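Local coordinates for methyltransferase-like protein (Saccharopolyspora spinosa, PDB 4PNE), which catalyses a [4+2] cycloaddition in spinosyn biosynthesis and has the fold of an S-adenosylmethionine-dependent methyltransferase, at residues C58-G63 / C101-P106; Q105-V110 / V144-V149; V199-G204 / Y286-G291. All blocks are in the same frame, centred on the assembly; numbering follows the deposited sequence.

How the contacts relate
Contacts 1 and 2 share Gln105 and Pro106 at the start of helix 105-113, and their centres lie about 10 Å apart. They also touch directly: Phe146 CD1 is 3.7 Å from Cys101 SG, and Phe146 CE1 is 3.7 Å from Gly104 CA. Both reach S-adenosyl-L-homocysteine, contact 1 at its carboxylate and ribose, contact 2 at the adenine through Val149. Contact 3 stands apart, with the side chain of Met290 about 13 Å from the ligand. Its centre is about 22 Å from that of contact 1 and about 30 Å from that of contact 2. Contacts 2 and 3 reach the same central sheet on opposite sides of the chain's centre.

Contact 1. Residues C58-G63 / C101-P106. With SAH (S-adenosyl-L-homocysteine), chain C.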
loop_
_atom_site.group_PDB
_atom_site.type_symbol
_atom_site.label_atom_id
_atom_site.label_comp_id
_atom_site.label_asym_id
_atom_site.label_seq_id
_atom_site.Cartn_x
_atom_site.Cartn_y
_atom_site.Cartn_z
ATOM N N CYS A 58 2.646 -8.013 -9.164
ATOM C CA CYS A 58 3.319 -8.169 -7.883
ATOM C C CYS A 58 2.732 -7.298 -6.783
ATOM O O CYS A 58 2.042 -6.303 -7.042
ATOM C CB CYS A 58 4.804 -7.816 -8.017
ATOM S SG CYS A 58 5.109 -6.072 -8.460
ATOM N N ALA A 59 3.051 -7.659 -5.553
ATOM C CA ALA A 59 2.887 -6.747 -4.419
ATOM C C ALA A 59 3.725 -5.482 -4.625
ATOM O O ALA A 59 4.870 -5.550 -5.047
ATOM C CB ALA A 59 3.290 -7.440 -3.117
ATOM N N ILE A 60 3.161 -4.317 -4.338
ATOM C CA ILE A 60 3.882 -3.068 -4.373
ATOM C C ILE A 60 3.952 -2.519 -2.947
ATOM O O ILE A 60 3.507 -1.420 -2.635
ATOM C CB ILE A 60 3.225 -2.071 -5.312
ATOM C CG1 ILE A 60 2.787 -2.770 -6.612
ATOM C CG2 ILE A 60 4.199 -0.924 -5.605
ATOM C CD1 ILE A 60 1.988 -1.869 -7.572
ATOM N N HIS A 61 4.532 -3.326 -2.081
ATOM C CA HIS A 61 4.811 -2.902 -0.715
ATOM C C HIS A 61 6.069 -3.634 -0.229
ATOM O O HIS A 61 6.519 -4.607 -0.850
ATOM C CB HIS A 61 3.588 -3.141 0.189
ATOM C CG HIS A 61 3.179 -4.577 0.334
ATOM N ND1 HIS A 61 1.936 -5.017 -0.076
ATOM C CD2 HIS A 61 3.810 -5.660 0.850
ATOM C CE1 HIS A 61 1.827 -6.311 0.178
ATOM N NE2 HIS A 61 2.947 -6.725 0.745
ATOM N N HIS A 62 6.644 -3.134 0.854
ATOM C CA HIS A 62 7.889 -3.671 1.412
ATOM C C HIS A 62 7.718 -5.101 1.902
ATOM O O HIS A 62 6.621 -5.509 2.327
ATOM C CB HIS A 62 8.352 -2.805 2.577
ATOM C CG HIS A 62 9.116 -1.586 2.164
ATOM N ND1 HIS A 62 8.817 -0.847 1.037
ATOM C CD2 HIS A 62 10.166 -0.970 2.750
ATOM C CE1 HIS A 62 9.683 0.144 0.926
ATOM N NE2 HIS A 62 10.504 0.104 1.963
ATOM N N GLY A 63 8.799 -5.854 1.901
ATOM C CA GLY A 63 8.798 -7.172 2.500
ATOM C C GLY A 63 9.033 -7.102 3.999
ATOM O O GLY A 63 9.639 -6.148 4.510
ATOM N N CYS A 101 -5.139 -0.540 -4.277
ATOM C CA CYS A 101 -4.980 -1.975 -4.294
ATOM C C CYS A 101 -3.828 -2.454 -5.190
ATOM O O CYS A 101 -3.595 -3.662 -5.275
ATOM C CB CYS A 101 -6.300 -2.622 -4.736
ATOM S SG CYS A 101 -6.809 -2.166 -6.454
ATOM N N GLY A 102 -3.119 -1.531 -5.840
ATOM C CA GLY A 102 -2.039 -1.897 -6.748
ATOM C C GLY A 102 -2.570 -2.796 -7.863
ATOM O O GLY A 102 -3.687 -2.575 -8.371
ATOM N N THR A 103 -1.805 -3.827 -8.207
ATOM C CA THR A 103 -2.242 -4.758 -9.254
ATOM C C THR A 103 -3.192 -5.824 -8.709
ATOM O O THR A 103 -3.522 -6.806 -9.398
ATOM C CB THR A 103 -1.041 -5.443 -9.913
ATOM O OG1 THR A 103 -0.378 -6.238 -8.938
ATOM C CG2 THR A 103 -0.078 -4.421 -10.442
ATOM N N GLY A 104 -3.575 -5.687 -7.435
ATOM C CA GLY A 104 -4.460 -6.641 -6.801
ATOM C C GLY A 104 -3.795 -7.901 -6.267
ATOM O O GLY A 104 -4.484 -8.824 -5.815
ATOM N N GLN A 105 -2.459 -7.987 -6.316
ATOM C CA GLN A 105 -1.839 -9.236 -5.915
ATOM C C GLN A 105 -2.116 -9.588 -4.426
ATOM O O GLN A 105 -2.422 -10.739 -4.128
ATOM C CB GLN A 105 -0.328 -9.184 -6.230
ATOM C CG GLN A 105 0.431 -10.472 -6.023
ATOM C CD GLN A 105 0.888 -10.663 -4.567
ATOM O OE1 GLN A 105 0.814 -9.752 -3.758
ATOM N NE2 GLN A 105 1.394 -11.846 -4.253
ATOM N N PRO A 106 -2.005 -8.631 -3.489
ATOM C CA PRO A 106 -2.300 -8.951 -2.104
ATOM C C PRO A 106 -3.778 -9.325 -1.895
ATOM O O PRO A 106 -4.064 -10.256 -1.150
ATOM C CB PRO A 106 -1.928 -7.654 -1.376
ATOM C CG PRO A 106 -0.894 -7.020 -2.233
ATOM C CD PRO A 106 -1.444 -7.279 -3.614
HETATM N N SAH C . -1.762 -1.846 -1.638
HETATM C CA SAH C . -1.060 -2.272 -2.853
HETATM C CB SAH C . -0.445 -1.129 -3.657
HETATM C CG SAH C . 0.326 -0.061 -2.921
HETATM S SD SAH C . 1.109 1.071 -4.079
HETATM C C SAH C . -0.003 -3.277 -2.488
HETATM O O SAH C . 0.489 -3.974 -3.357
HETATM O OXT SAH C . 0.287 -3.448 -1.301
HETATM C "C5'" SAH C . 0.002 2.481 -3.814
HETATM C "C4'" SAH C . -1.389 2.289 -4.399
HETATM O "O4'" SAH C . -2.243 3.334 -3.949
HETATM C "C3'" SAH C . -1.442 2.347 -5.916
HETATM O "O3'" SAH C . -2.254 1.259 -6.317
HETATM C "C2'" SAH C . -2.086 3.693 -6.209
HETATM O "O2'" SAH C . -2.780 3.820 -7.449
HETATM C "C1'" SAH C . -3.018 3.833 -5.007
HETATM N N9 SAH C . -3.459 5.223 -4.788
HETATM C C8 SAH C . -2.743 6.375 -4.721
HETATM N N7 SAH C . -3.581 7.423 -4.551
HETATM C C5 SAH C . -4.838 6.938 -4.524
HETATM C C6 SAH C . -6.074 7.537 -4.398
HETATM N N6 SAH C . -6.198 8.847 -4.242
HETATM N N1 SAH C . -7.181 6.767 -4.387
HETATM C C2 SAH C . -7.101 5.397 -4.527
HETATM N N3 SAH C . -5.887 4.797 -4.702
HETATM C C4 SAH C . -4.773 5.563 -4.669
HETATM O O HOH W 1 -0.242 -4.905 -6.016
#
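Gly102 meets the end of Ile60, with Gly102 CA 4.1 Å from Ile60 CD1. Its positive phi (59°) suits glycine, and its bare backbone lies close to S-adenosyl-L-homocysteine. Gly102 N donates to ligand O3' at 3.0 Å, along a bent path. Thr103 OG1 stands between its backbone N and carbonyl carbon (chi1 64°), which places it 3.1 Å from Cys58 O. Thr103 N also donates to water 1. That water in turn donates to Cys58 O and to the ligand carboxylate O. Gln105 follows the N-cap residue Gly104. Its chain bends at chi2 (-85°), bringing OE1 to 3.4 Å from Ala59 CB, while NE2 is held by Asp78 OD1. Pro106 CG packs at the edge of the His61 ring, 3.7 Å from His61 CE1. Ala59 CB lies over one face of that ring, near its rim. His61 ND1 donates almost straight to ligand OXT at 2.6 Å, in the ring plane, and NE2 is bonded to Ala77 O. Ile60 N donates to the other carboxylate oxygen, ligand O, at 2.9 Å. The clear hydrogen bonds that join loop and glycine-rich turn run through ligand and water, so the ligand carboxylate is itself part of the interface.

Contact 2. Residues Q105-V110 / V144-V149; sequences QPALRV and VDFSCV. With SAH (S-adenosyl-L-homocysteine), chain C.
Arg109 N donates to Gln105 O at 2.9 Å, bracing the helical turn that presents Ala107 and Leu108 to Val144 and Phe146. This is helix-on-sheet packing in the Rossmann-like methyltransferase fold. Helix 105-113 follows the glycine-rich turn after strand 95-99, and Ala107 fits the last position of a GxGxxA pattern, consistent with that fold. Segment 105-110 runs nearly antiparallel to strand 144-148, an outer strand of the sheet, at 164° and with axes 9.5 Å apart. The contact itself is apolar. Val144 straddles the two helix residues with its two methyls. CG1, anti to the backbone N (chi1 -168°), meets Ala107 CB at 4.1 Å. CG2 reaches Leu108 CD2 at 4.2 Å, and these two side chains cross obliquely. Phe146 brings the far end of its ring to the same pair. Leu108 CG lies at the ring edge, 4.4 Å from Phe146 CZ. Ala107 CB approaches Phe146 CE1 at a similar distance. Helix 125-138 adds further cover, with Ala131 on Phe146 and Cys134 on Leu108. Arg109 instead forms a salt bridge with Asp82 of helix 73-88. Just past the strand the chain reaches the ligand, where Val149 O lies 3.3 Å from adenine C2 of S-adenosyl-L-homocysteine.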
loop_
_atom_site.group_PDB
_atom_site.type_symbol
_atom_site.label_atom_id
_atom_site.label_comp_id
_atom_site.label_asym_id
_atom_site.label_seq_id
_atom_site.Cartn_x
_atom_site.Cartn_y
_atom_site.Cartn_z
ATOM N N GLN A 105 -2.459 -7.987 -6.316
ATOM C CA GLN A 105 -1.839 -9.236 -5.915
ATOM C C GLN A 105 -2.116 -9.588 -4.426
ATOM O O GLN A 105 -2.422 -10.739 -4.128
ATOM C CB GLN A 105 -0.328 -9.184 -6.230
ATOM C CG GLN A 105 0.431 -10.472 -6.023
ATOM C CD GLN A 105 0.888 -10.663 -4.567
ATOM O OE1 GLN A 105 0.814 -9.752 -3.758
ATOM N NE2 GLN A 105 1.394 -11.846 -4.253
ATOM N N PRO A 106 -2.005 -8.631 -3.489
ATOM C CA PRO A 106 -2.300 -8.951 -2.104
ATOM C C PRO A 106 -3.778 -9.325 -1.895
ATOM O O PRO A 106 -4.064 -10.256 -1.150
ATOM C CB PRO A 106 -1.928 -7.654 -1.376
ATOM C CG PRO A 106 -0.894 -7.020 -2.233
ATOM C CD PRO A 106 -1.444 -7.279 -3.614
ATOM N N ALA A 107 -4.698 -8.618 -2.535
ATOM C CA ALA A 107 -6.112 -8.968 -2.417
ATOM C C ALA A 107 -6.374 -10.393 -2.901
ATOM O O ALA A 107 -7.113 -11.136 -2.286
ATOM C CB ALA A 107 -6.965 -8.008 -3.179
ATOM N N LEU A 108 -5.785 -10.759 -4.031
ATOM C CA LEU A 108 -6.000 -12.080 -4.578
ATOM C C LEU A 108 -5.337 -13.145 -3.744
ATOM O O LEU A 108 -5.832 -14.255 -3.675
ATOM C CB LEU A 108 -5.493 -12.141 -6.034
ATOM C CG LEU A 108 -6.370 -11.321 -6.971
ATOM C CD1 LEU A 108 -5.678 -10.998 -8.277
ATOM C CD2 LEU A 108 -7.696 -12.018 -7.233
ATOM N N ARG A 109 -4.225 -12.821 -3.085
ATOM C CA ARG A 109 -3.597 -13.781 -2.186
ATOM C C ARG A 109 -4.519 -14.150 -1.031
ATOM O O ARG A 109 -4.672 -15.341 -0.671
ATOM C CB ARG A 109 -2.275 -13.224 -1.641
ATOM C CG ARG A 109 -1.604 -14.115 -0.607
ATOM C CD ARG A 109 -0.212 -13.590 -0.247
ATOM N NE ARG A 109 0.338 -14.405 0.816
ATOM C CZ ARG A 109 0.938 -15.573 0.609
ATOM N NH1 ARG A 109 1.130 -16.025 -0.632
ATOM N NH2 ARG A 109 1.400 -16.257 1.643
ATOM N N VAL A 110 -5.134 -13.137 -0.459
ATOM C CA VAL A 110 -6.031 -13.303 0.682
ATOM C C VAL A 110 -7.340 -13.959 0.236
ATOM O O VAL A 110 -7.849 -14.817 0.927
ATOM C CB VAL A 110 -6.284 -11.939 1.372
ATOM C CG1 VAL A 110 -7.313 -12.061 2.482
ATOM C CG2 VAL A 110 -5.027 -11.409 1.967
ATOM N N VAL A 144 -13.342 -11.060 -5.530
ATOM C CA VAL A 144 -12.620 -9.804 -5.610
ATOM C C VAL A 144 -13.015 -9.061 -6.863
ATOM O O VAL A 144 -13.055 -9.660 -7.947
ATOM C CB VAL A 144 -11.085 -10.048 -5.608
ATOM C CG1 VAL A 144 -10.339 -8.752 -5.398
ATOM C CG2 VAL A 144 -10.709 -11.060 -4.537
ATOM N N ASP A 145 -13.299 -7.773 -6.734
ATOM C CA ASP A 145 -13.450 -6.919 -7.906
ATOM C C ASP A 145 -12.705 -5.596 -7.713
ATOM O O ASP A 145 -12.408 -5.140 -6.597
ATOM C CB ASP A 145 -14.912 -6.659 -8.223
ATOM C CG ASP A 145 -15.526 -5.697 -7.287
ATOM O OD1 ASP A 145 -15.406 -5.924 -6.068
ATOM O OD2 ASP A 145 -16.126 -4.712 -7.765
ATOM N N PHE A 146 -12.377 -4.991 -8.839
ATOM C CA PHE A 146 -11.507 -3.847 -8.892
ATOM C C PHE A 146 -12.125 -2.725 -9.666
ATOM O O PHE A 146 -12.755 -2.963 -10.699
ATOM C CB PHE A 146 -10.190 -4.248 -9.535
ATOM C CG PHE A 146 -9.493 -5.336 -8.811
ATOM C CD1 PHE A 146 -8.763 -5.068 -7.669
ATOM C CD2 PHE A 146 -9.582 -6.653 -9.235
ATOM C CE1 PHE A 146 -8.133 -6.067 -6.987
ATOM C CE2 PHE A 146 -8.942 -7.650 -8.541
ATOM C CZ PHE A 146 -8.212 -7.352 -7.418
ATOM N N SER A 147 -11.918 -1.506 -9.176
ATOM C CA SER A 147 -12.408 -0.310 -9.814
ATOM C C SER A 147 -11.491 0.881 -9.684
ATOM O O SER A 147 -10.657 0.961 -8.760
ATOM C CB SER A 147 -13.788 0.062 -9.266
ATOM O OG SER A 147 -13.751 0.219 -7.878
ATOM N N CYS A 148 -11.659 1.817 -10.606
ATOM C CA CYS A 148 -10.911 3.057 -10.609
ATOM C C CYS A 148 -11.672 4.093 -9.811
ATOM O O CYS A 148 -12.592 4.725 -10.328
ATOM C CB CYS A 148 -10.685 3.561 -12.031
ATOM S SG CYS A 148 -9.464 4.884 -12.139
ATOM N N VAL A 149 -11.237 4.271 -8.569
ATOM C CA VAL A 149 -11.926 5.059 -7.568
ATOM C C VAL A 149 -10.882 5.829 -6.769
ATOM O O VAL A 149 -9.855 5.270 -6.378
ATOM C CB VAL A 149 -12.767 4.161 -6.624
ATOM C CG1 VAL A 149 -13.301 4.933 -5.419
ATOM C CG2 VAL A 149 -13.899 3.509 -7.371
HETATM N N SAH C . -1.762 -1.846 -1.638
HETATM C CA SAH C . -1.060 -2.272 -2.853
HETATM C CB SAH C . -0.445 -1.129 -3.657
HETATM C CG SAH C . 0.326 -0.061 -2.921
HETATM S SD SAH C . 1.109 1.071 -4.079
HETATM C C SAH C . -0.003 -3.277 -2.488
HETATM O O SAH C . 0.489 -3.974 -3.357
HETATM O OXT SAH C . 0.287 -3.448 -1.301
HETATM C "C5'" SAH C . 0.002 2.481 -3.814
HETATM C "C4'" SAH C . -1.389 2.289 -4.399
HETATM O "O4'" SAH C . -2.243 3.334 -3.949
HETATM C "C3'" SAH C . -1.442 2.347 -5.916
HETATM O "O3'" SAH C . -2.254 1.259 -6.317
HETATM C "C2'" SAH C . -2.086 3.693 -6.209
HETATM O "O2'" SAH C . -2.780 3.820 -7.449
HETATM C "C1'" SAH C . -3.018 3.833 -5.007
HETATM N N9 SAH C . -3.459 5.223 -4.788
HETATM C C8 SAH C . -2.743 6.375 -4.721
HETATM N N7 SAH C . -3.581 7.423 -4.551
HETATM C C5 SAH C . -4.838 6.938 -4.524
HETATM C C6 SAH C . -6.074 7.537 -4.398
HETATM N N6 SAH C . -6.198 8.847 -4.242
HETATM N N1 SAH C . -7.181 6.767 -4.387
HETATM C C2 SAH C . -7.101 5.397 -4.527
HETATM N N3 SAH C . -5.887 4.797 -4.702
HETATM C C4 SAH C . -4.773 5.563 -4.669
#

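Contact 3. Residues V199-G204 / Y286-G291; sequences VKREAG and YAHDMG
Val199 and Gly291 form an antiparallel hydrogen-bonded pair, with Gly291 N to Val199 O at 2.8 Å and Val199 N to Gly291 O at 3.1 Å. Lys200 and Met290 follow as a non-hydrogen-bonded pair. Just beyond the strand, Arg201 N donates to Asp289 O at 3.0 Å, nearly straight. Val199 CG2 packs on the Gly291 backbone, 3.7 Å from Gly291 C. Arg201 carries the side-chain contact. Its chain is extended up to chi3 (56°), bends there and lays the guanidinium against the 3-10 turn 287-289. NH1 donates to His288 O at 2.7 Å, and water 2 links NH1 to Met290 O. NE donates to Glu202 OE2 at 2.7 Å, on its anti lone pair, as part of a salt bridge. Glu202 OE2, His288 O and water 2 all lie near the guanidinium plane and so limit its rotation. The His288 ring sits nearby, its plane 52° from the guanidinium. Water 3 joins Asp289 O to Glu202 N. The contact opens the pairing of strand 191-200 with strand 290-298, which runs antiparallel between strands 191-200 and 236-242. This reversed last strand, in the order 3-2-1-4-5-7-6, is the hallmark of the class I methyltransferase sheet.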
loop_
_atom_site.group_PDB
_atom_site.type_symbol
_atom_site.label_atom_id
_atom_site.label_comp_id
_atom_site.label_asym_id
_atom_site.label_seq_id
_atom_site.Cartn_x
_atom_site.Cartn_y
_atom_site.Cartn_z
ATOM N N VAL A 199 7.837 5.052 6.670
ATOM C CA VAL A 199 7.899 6.263 7.501
ATOM C C VAL A 199 9.338 6.719 7.735
ATOM O O VAL A 199 10.273 5.986 7.516
ATOM C CB VAL A 199 7.228 6.057 8.873
ATOM C CG1 VAL A 199 5.739 5.808 8.706
ATOM C CG2 VAL A 199 7.865 4.902 9.646
ATOM N N LYS A 200 9.508 7.944 8.203
ATOM C CA LYS A 200 10.771 8.293 8.838
ATOM C C LYS A 200 10.819 7.563 10.177
ATOM O O LYS A 200 9.859 7.661 10.954
ATOM C CB LYS A 200 10.850 9.808 9.018
ATOM C CG LYS A 200 12.199 10.283 9.519
ATOM C CD LYS A 200 12.263 11.797 9.470
ATOM C CE LYS A 200 13.689 12.303 9.642
ATOM N NZ LYS A 200 14.184 12.039 11.002
ATOM N N ARG A 201 11.871 6.781 10.424
ATOM C CA ARG A 201 11.870 5.900 11.588
ATOM C C ARG A 201 11.735 6.663 12.896
ATOM O O ARG A 201 11.037 6.229 13.797
ATOM C CB ARG A 201 13.159 5.071 11.653
ATOM C CG ARG A 201 13.196 4.105 12.849
ATOM C CD ARG A 201 14.496 3.331 12.948
ATOM N NE ARG A 201 15.670 4.193 13.015
ATOM C CZ ARG A 201 16.542 4.380 12.026
ATOM N NH1 ARG A 201 16.411 3.754 10.883
ATOM N NH2 ARG A 201 17.583 5.192 12.208
ATOM N N GLU A 202 12.421 7.790 12.995
ATOM C CA GLU A 202 12.470 8.527 14.258
ATOM C C GLU A 202 12.704 10.002 14.007
ATOM O O GLU A 202 13.154 10.382 12.938
ATOM C CB GLU A 202 13.557 7.949 15.171
ATOM C CG GLU A 202 14.930 7.823 14.534
ATOM C CD GLU A 202 15.867 7.012 15.407
ATOM O OE1 GLU A 202 16.097 7.444 16.555
ATOM O OE2 GLU A 202 16.299 5.916 14.989
ATOM N N ALA A 203 12.387 10.828 14.997
ATOM C CA ALA A 203 12.483 12.278 14.837
ATOM C C ALA A 203 13.909 12.820 14.675
ATOM O O ALA A 203 14.093 14.005 14.399
ATOM C CB ALA A 203 11.794 12.943 16.009
ATOM N N GLY A 204 14.923 11.974 14.814
ATOM C CA GLY A 204 16.305 12.425 14.696
ATOM C C GLY A 204 16.705 12.975 13.330
ATOM O O GLY A 204 16.333 12.427 12.286
ATOM N N TYR A 286 19.619 7.532 1.578
ATOM C CA TYR A 286 18.522 7.890 2.480
ATOM C C TYR A 286 17.832 6.758 3.207
ATOM O O TYR A 286 17.157 7.023 4.197
ATOM C CB TYR A 286 17.446 8.667 1.707
ATOM C CG TYR A 286 16.889 7.896 0.531
ATOM C CD1 TYR A 286 17.507 7.958 -0.696
ATOM C CD2 TYR A 286 15.773 7.081 0.659
ATOM C CE1 TYR A 286 17.031 7.222 -1.788
ATOM C CE2 TYR A 286 15.291 6.351 -0.411
ATOM C CZ TYR A 286 15.921 6.418 -1.635
ATOM O OH TYR A 286 15.432 5.683 -2.715
ATOM N N ALA A 287 17.931 5.524 2.721
ATOM C CA ALA A 287 17.070 4.456 3.222
ATOM C C ALA A 287 17.331 4.141 4.706
ATOM O O ALA A 287 16.455 3.617 5.418
ATOM C CB ALA A 287 17.253 3.218 2.399
ATOM N N HIS A 288 18.538 4.444 5.175
ATOM C CA HIS A 288 18.861 4.157 6.562
ATOM C C HIS A 288 17.976 4.967 7.554
ATOM O O HIS A 288 17.862 4.611 8.727
ATOM C CB HIS A 288 20.334 4.429 6.839
ATOM C CG HIS A 288 20.671 4.333 8.287
ATOM N ND1 HIS A 288 20.530 3.155 8.984
ATOM C CD2 HIS A 288 21.068 5.263 9.184
ATOM C CE1 HIS A 288 20.852 3.357 10.247
ATOM N NE2 HIS A 288 21.191 4.626 10.395
ATOM N N ASP A 289 17.396 6.070 7.075
ATOM C CA ASP A 289 16.514 6.929 7.843
ATOM C C ASP A 289 15.058 6.484 7.778
ATOM O O ASP A 289 14.233 6.950 8.565
ATOM C CB ASP A 289 16.611 8.374 7.343
ATOM C CG ASP A 289 17.998 8.973 7.562
ATOM O OD1 ASP A 289 18.573 8.748 8.652
ATOM O OD2 ASP A 289 18.509 9.633 6.635
ATOM N N MET A 290 14.759 5.575 6.846
ATOM C CA MET A 290 13.423 5.017 6.717
ATOM C C MET A 290 13.146 3.944 7.725
ATOM O O MET A 290 14.030 3.201 8.105
ATOM C CB MET A 290 13.231 4.429 5.330
ATOM C CG MET A 290 13.197 5.486 4.266
ATOM S SD MET A 290 13.231 4.758 2.620
ATOM C CE MET A 290 12.160 5.906 1.768
ATOM N N GLY A 291 11.881 3.821 8.103
ATOM C CA GLY A 291 11.433 2.678 8.884
ATOM C C GLY A 291 10.091 2.251 8.346
ATOM O O GLY A 291 9.706 2.620 7.227
HETATM O O HOH W 2 14.876 1.587 10.252
HETATM O O HOH W 3 14.741 8.312 10.882
#